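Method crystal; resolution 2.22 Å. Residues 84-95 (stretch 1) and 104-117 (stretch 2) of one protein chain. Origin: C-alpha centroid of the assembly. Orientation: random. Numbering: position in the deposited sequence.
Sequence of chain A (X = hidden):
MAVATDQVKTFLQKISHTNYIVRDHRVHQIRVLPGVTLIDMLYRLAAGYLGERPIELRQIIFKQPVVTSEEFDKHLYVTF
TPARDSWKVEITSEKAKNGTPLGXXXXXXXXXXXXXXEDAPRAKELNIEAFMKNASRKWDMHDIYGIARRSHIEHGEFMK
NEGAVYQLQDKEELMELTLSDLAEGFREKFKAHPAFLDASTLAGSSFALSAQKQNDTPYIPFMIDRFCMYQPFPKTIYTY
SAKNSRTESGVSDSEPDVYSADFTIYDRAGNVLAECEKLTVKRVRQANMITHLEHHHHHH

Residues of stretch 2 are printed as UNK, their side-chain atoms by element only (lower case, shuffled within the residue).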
# COMPACT_ATOMS: atom_id res chain seq x y z
N ARG A 84 21.59 0.40 13.35
CA ARG A 84 22.74 0.59 12.50
C ARG A 84 22.60 1.59 11.30
O ARG A 84 22.18 1.23 10.24
CB ARG A 84 23.27 -0.80 12.17
CG ARG A 84 24.08 -0.97 10.94
CD ARG A 84 25.35 -1.67 11.21
NE ARG A 84 26.29 -0.63 11.08
CZ ARG A 84 27.01 -0.42 10.00
NH1 ARG A 84 26.95 -1.26 8.98
NH2 ARG A 84 27.80 0.61 9.95
N ASP A 85 22.94 2.84 11.53
CA ASP A 85 22.83 3.86 10.52
C ASP A 85 21.39 3.87 10.02
O ASP A 85 21.14 3.98 8.84
CB ASP A 85 23.76 3.58 9.35
CG ASP A 85 25.23 3.69 9.71
OD1 ASP A 85 25.67 4.70 10.24
OD2 ASP A 85 25.96 2.76 9.41
N SER A 86 20.45 3.76 10.92
CA SER A 86 19.05 3.58 10.56
C SER A 86 18.17 3.54 11.79
O SER A 86 18.64 3.74 12.86
CB SER A 86 18.89 2.28 9.80
OG SER A 86 19.14 1.18 10.60
N TRP A 87 16.91 3.26 11.60
CA TRP A 87 16.02 2.95 12.70
C TRP A 87 15.14 1.77 12.41
O TRP A 87 14.61 1.66 11.36
CB TRP A 87 15.15 4.15 13.00
CG TRP A 87 15.90 5.20 13.57
CD1 TRP A 87 16.15 5.38 14.85
CD2 TRP A 87 16.56 6.23 12.88
NE1 TRP A 87 16.91 6.46 15.02
CE2 TRP A 87 17.20 7.00 13.81
CE3 TRP A 87 16.71 6.54 11.54
CZ2 TRP A 87 17.95 8.09 13.47
CZ3 TRP A 87 17.43 7.59 11.21
CH2 TRP A 87 18.05 8.38 12.16
N LYS A 88 14.94 0.90 13.37
CA LYS A 88 13.96 -0.11 13.19
C LYS A 88 12.60 0.39 13.60
O LYS A 88 12.45 1.07 14.56
CB LYS A 88 14.31 -1.37 13.94
CG LYS A 88 13.39 -2.53 13.69
CD LYS A 88 13.59 -3.54 14.79
CE LYS A 88 12.58 -4.67 14.79
NZ LYS A 88 12.77 -5.56 13.63
N VAL A 89 11.61 0.06 12.81
CA VAL A 89 10.26 0.45 13.11
C VAL A 89 9.32 -0.73 13.18
O VAL A 89 9.29 -1.56 12.34
CB VAL A 89 9.74 1.47 12.12
CG1 VAL A 89 8.31 1.83 12.41
CG2 VAL A 89 10.59 2.71 12.14
N GLU A 90 8.50 -0.76 14.21
CA GLU A 90 7.50 -1.79 14.31
C GLU A 90 6.16 -1.23 14.69
O GLU A 90 6.08 -0.38 15.54
CB GLU A 90 7.92 -2.83 15.30
CG GLU A 90 9.04 -3.69 14.82
CD GLU A 90 9.54 -4.63 15.88
OE1 GLU A 90 9.47 -5.84 15.69
OE2 GLU A 90 9.97 -4.12 16.92
N ILE A 91 5.13 -1.75 14.08
CA ILE A 91 3.78 -1.37 14.39
C ILE A 91 2.99 -2.52 14.99
O ILE A 91 2.87 -3.58 14.44
CB ILE A 91 3.07 -0.84 13.17
CG1 ILE A 91 3.83 0.31 12.57
CG2 ILE A 91 1.66 -0.46 13.53
CD1 ILE A 91 3.17 0.85 11.37
N THR A 92 2.44 -2.32 16.15
CA THR A 92 1.55 -3.29 16.72
C THR A 92 0.22 -2.63 16.96
O THR A 92 0.12 -1.47 16.80
CB THR A 92 2.09 -3.86 18.03
OG1 THR A 92 2.29 -2.82 18.95
CG2 THR A 92 3.33 -4.53 17.80
N SER A 93 -0.76 -3.38 17.39
CA SER A 93 -2.06 -2.83 17.66
C SER A 93 -2.90 -3.58 18.66
O SER A 93 -2.67 -4.71 18.96
CB SER A 93 -2.84 -2.69 16.37
OG SER A 93 -2.83 -3.86 15.66
N GLU A 94 -3.94 -2.94 19.13
CA GLU A 94 -4.74 -3.46 20.20
C GLU A 94 -6.15 -3.00 20.08
O GLU A 94 -6.37 -1.98 19.56
CB GLU A 94 -4.16 -2.92 21.48
CG GLU A 94 -4.74 -3.40 22.76
CD GLU A 94 -4.51 -2.42 23.89
OE1 GLU A 94 -3.54 -1.70 23.87
OE2 GLU A 94 -5.30 -2.42 24.81
N LYS A 95 -7.10 -3.78 20.59
CA LYS A 95 -8.48 -3.37 20.57
C LYS A 95 -8.70 -2.15 21.51
O LYS A 95 -8.08 -2.05 22.54
CB LYS A 95 -9.39 -4.50 20.97
CG LYS A 95 -9.81 -5.46 19.89
CD LYS A 95 -10.75 -6.51 20.49
CE LYS A 95 -10.81 -7.85 19.79
NZ LYS A 95 -9.56 -8.62 19.77
N UNK A 104 -5.76 -6.06 26.12
CA UNK A 104 -5.53 -7.41 25.68
C UNK A 104 -4.26 -7.65 24.93
O UNK A 104 -3.27 -7.03 25.19
N UNK A 105 -4.30 -8.59 24.00
CA UNK A 105 -3.14 -8.98 23.26
C UNK A 105 -2.82 -7.99 22.17
O UNK A 105 -3.67 -7.31 21.66
o UNK A 105 -2.98 -11.83 24.49
c UNK A 105 -3.73 -11.41 23.65
c UNK A 105 -3.27 -10.39 22.66
n UNK A 105 -4.98 -11.80 23.55
N UNK A 106 -1.56 -7.92 21.82
CA UNK A 106 -1.13 -7.03 20.77
C UNK A 106 -0.69 -7.78 19.55
O UNK A 106 0.16 -8.63 19.63
n UNK A 106 -0.14 -3.39 23.79
c UNK A 106 -0.30 -5.50 22.56
c UNK A 106 0.39 -4.18 22.70
c UNK A 106 -0.01 -6.16 21.26
c UNK A 106 0.43 -2.31 24.22
n UNK A 106 -0.09 -1.63 25.18
n UNK A 106 1.52 -1.90 23.67
N UNK A 107 -1.24 -7.42 18.42
CA UNK A 107 -0.88 -8.00 17.17
C UNK A 107 0.27 -7.28 16.53
O UNK A 107 0.36 -6.11 16.59
c UNK A 107 -3.08 -9.01 16.57
o UNK A 107 -2.76 -10.15 16.85
c UNK A 107 -2.05 -8.01 16.21
o UNK A 107 -4.23 -8.65 16.56
N UNK A 108 1.16 -8.01 15.92
CA UNK A 108 2.18 -7.34 15.14
C UNK A 108 1.67 -7.11 13.74
O UNK A 108 1.16 -7.99 13.10
c UNK A 108 3.45 -8.12 15.15
c UNK A 108 3.91 -8.46 16.53
o UNK A 108 5.90 -8.99 17.58
c UNK A 108 5.25 -9.11 16.56
o UNK A 108 5.66 -9.75 15.61
N UNK A 109 1.77 -5.89 13.28
CA UNK A 109 1.22 -5.50 12.02
C UNK A 109 2.23 -5.27 10.93
O UNK A 109 1.99 -5.59 9.83
c UNK A 109 0.28 -4.32 12.19
n UNK A 109 -1.62 -5.58 12.84
c UNK A 109 -0.85 -4.61 13.14
o UNK A 109 -1.00 -3.97 14.14
N UNK A 110 3.38 -4.79 11.30
CA UNK A 110 4.40 -4.46 10.35
C UNK A 110 5.75 -4.11 10.94
O UNK A 110 5.83 -3.58 12.01
c UNK A 110 3.91 -3.34 9.49
s UNK A 110 4.59 -1.35 7.83
c UNK A 110 4.82 -3.00 8.37
c UNK A 110 6.10 -0.61 8.40
N UNK A 111 6.80 -4.41 10.20
CA UNK A 111 8.15 -4.02 10.52
C UNK A 111 8.92 -3.54 9.32
O UNK A 111 8.68 -3.93 8.26
o UNK A 111 11.47 -7.17 10.71
c UNK A 111 9.35 -6.24 10.31
c UNK A 111 10.28 -7.20 10.99
c UNK A 111 8.90 -5.13 11.21
o UNK A 111 9.79 -8.00 11.78
N UNK A 112 9.82 -2.62 9.51
CA UNK A 112 10.70 -2.20 8.44
C UNK A 112 11.96 -1.53 8.98
O UNK A 112 12.07 -1.35 10.15
c UNK A 112 9.99 -1.27 7.47
s UNK A 112 9.51 0.32 8.12
N UNK A 113 12.84 -1.08 8.13
CA UNK A 113 14.01 -0.33 8.52
C UNK A 113 13.98 1.03 7.89
O UNK A 113 13.90 1.16 6.72
o UNK A 113 16.63 -1.42 10.53
n UNK A 113 15.61 -3.35 10.85
c UNK A 113 15.26 -1.04 8.12
c UNK A 113 15.94 -2.35 10.11
c UNK A 113 15.40 -2.38 8.70
N UNK A 114 14.02 2.05 8.70
CA UNK A 114 13.93 3.40 8.19
C UNK A 114 15.28 4.09 8.03
O UNK A 114 15.99 4.26 8.95
c UNK A 114 11.28 5.79 9.38
c UNK A 114 13.02 4.20 9.08
c UNK A 114 12.57 5.56 8.66
c UNK A 114 13.54 6.69 8.96
N UNK A 115 15.63 4.49 6.83
CA UNK A 115 16.88 5.18 6.56
C UNK A 115 16.67 6.61 6.15
O UNK A 115 15.66 6.98 5.67
c UNK A 115 17.72 0.89 6.11
c UNK A 115 18.12 3.18 5.72
c UNK A 115 19.45 2.96 5.88
c UNK A 115 17.26 2.13 5.83
c UNK A 115 17.61 4.53 5.43
c UNK A 115 19.05 0.69 6.27
o UNK A 115 19.50 -0.55 6.54
c UNK A 115 19.93 1.71 6.16
N UNK A 116 17.70 7.40 6.30
CA UNK A 116 17.60 8.73 5.83
C UNK A 116 17.80 8.67 4.32
O UNK A 116 18.60 7.95 3.84
c UNK A 116 17.49 11.01 8.28
c UNK A 116 18.62 9.60 6.52
c UNK A 116 19.62 9.93 8.78
c UNK A 116 18.34 9.80 8.00
N UNK A 117 17.02 9.44 3.59
CA UNK A 117 17.15 9.47 2.14
C UNK A 117 18.11 10.60 1.82
O UNK A 117 18.03 11.67 2.36
o UNK A 117 13.50 10.68 0.25
c UNK A 117 15.77 9.88 0.07
c UNK A 117 15.79 9.63 1.53
c UNK A 117 14.61 10.77 -0.31
n UNK A 117 14.88 11.67 -1.24

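Position 104 has no side-chain atoms. It is G104.

Position 105 has two carbons, the second carrying one oxygen and one nitrogen. Its CB points away from stretch 1. It is N105.

Position 106 has three carbons, a nitrogen, then a carbon bearing two nitrogens, near the E94 carboxylate. It is R106. Its NH2 is 3.7 Å from OE1 of E94, a long salt bridge of charges only.

Position 107 has two carbons, the second with two oxygens; its backbone pairs with S93. It is D107. N of S93 to O of D107 and N of D107 to O of S93 are both 3.1 Å.

Position 108 has three carbons, the third with two oxygens, beside the T92 methyl. It is E108. Its CG is 4.2 Å from CG2 of T92.

Position 109 has two carbons, the second carrying one oxygen and one nitrogen; the oxygen meets the S93 hydroxyl. It is N109. OG of S93 donates to OD1 of N109 at 2.4 Å, a very short hydrogen bond.

Position 110 has two carbons, a sulfur and a last carbon, unbranched, the sulfur near I91. It is M110. Its SD is 4.4 Å from CD1 of I91.

Position 111 has three carbons, the third with two oxygens, one near the K88 amine. It is E111. OE2 of E111 forms a salt bridge with NZ of K88 at 3.6 Å.

Position 112 has one carbon and one sulfur, packed on V89. It is C112. Its SG is 4.2 Å from CB of V89.

Position 113 has three carbons, the third carrying one oxygen and one nitrogen, the nitrogen near K88. It is Q113.

Position 114 has four carbons, forked at the second, an end carbon against W87. It is L114. Its CD2 is 4.1 Å from CE3 of W87.

Position 115 has one carbon and a six-carbon ring bearing an oxygen; CB of S86 sits over one face. It is Y115.

Position 116 has four carbons, forked at the second, at the W87 ring edge. It is L116. Its CG is 4.0 Å from CZ3 of W87.

Position 117 has three carbons, the third carrying one oxygen and one nitrogen. It is Q117, and it makes no contact with stretch 1.

The strands run antiparallel. Backbone hydrogen bonds join W87 to L114, V89 to C112 and I91 to M110. A bulge then shifts the register by one. There O of I91 accepts from N of N109 at 2.8 Å and weakly from N of M110 at 3.4 Å. Past the bulge T92 pairs with E108 without backbone hydrogen bonds, and hydrogen-bonded pairing resumes at S93 and D107. W87, V89, I91, L114, C112 and M110 share one, largely apolar face. K88, E90, E111 and Q113 lie on the other, where K88 offsets its acidic neighbours.

Stretch 2 104-117: GNRDENMECQLYLQ
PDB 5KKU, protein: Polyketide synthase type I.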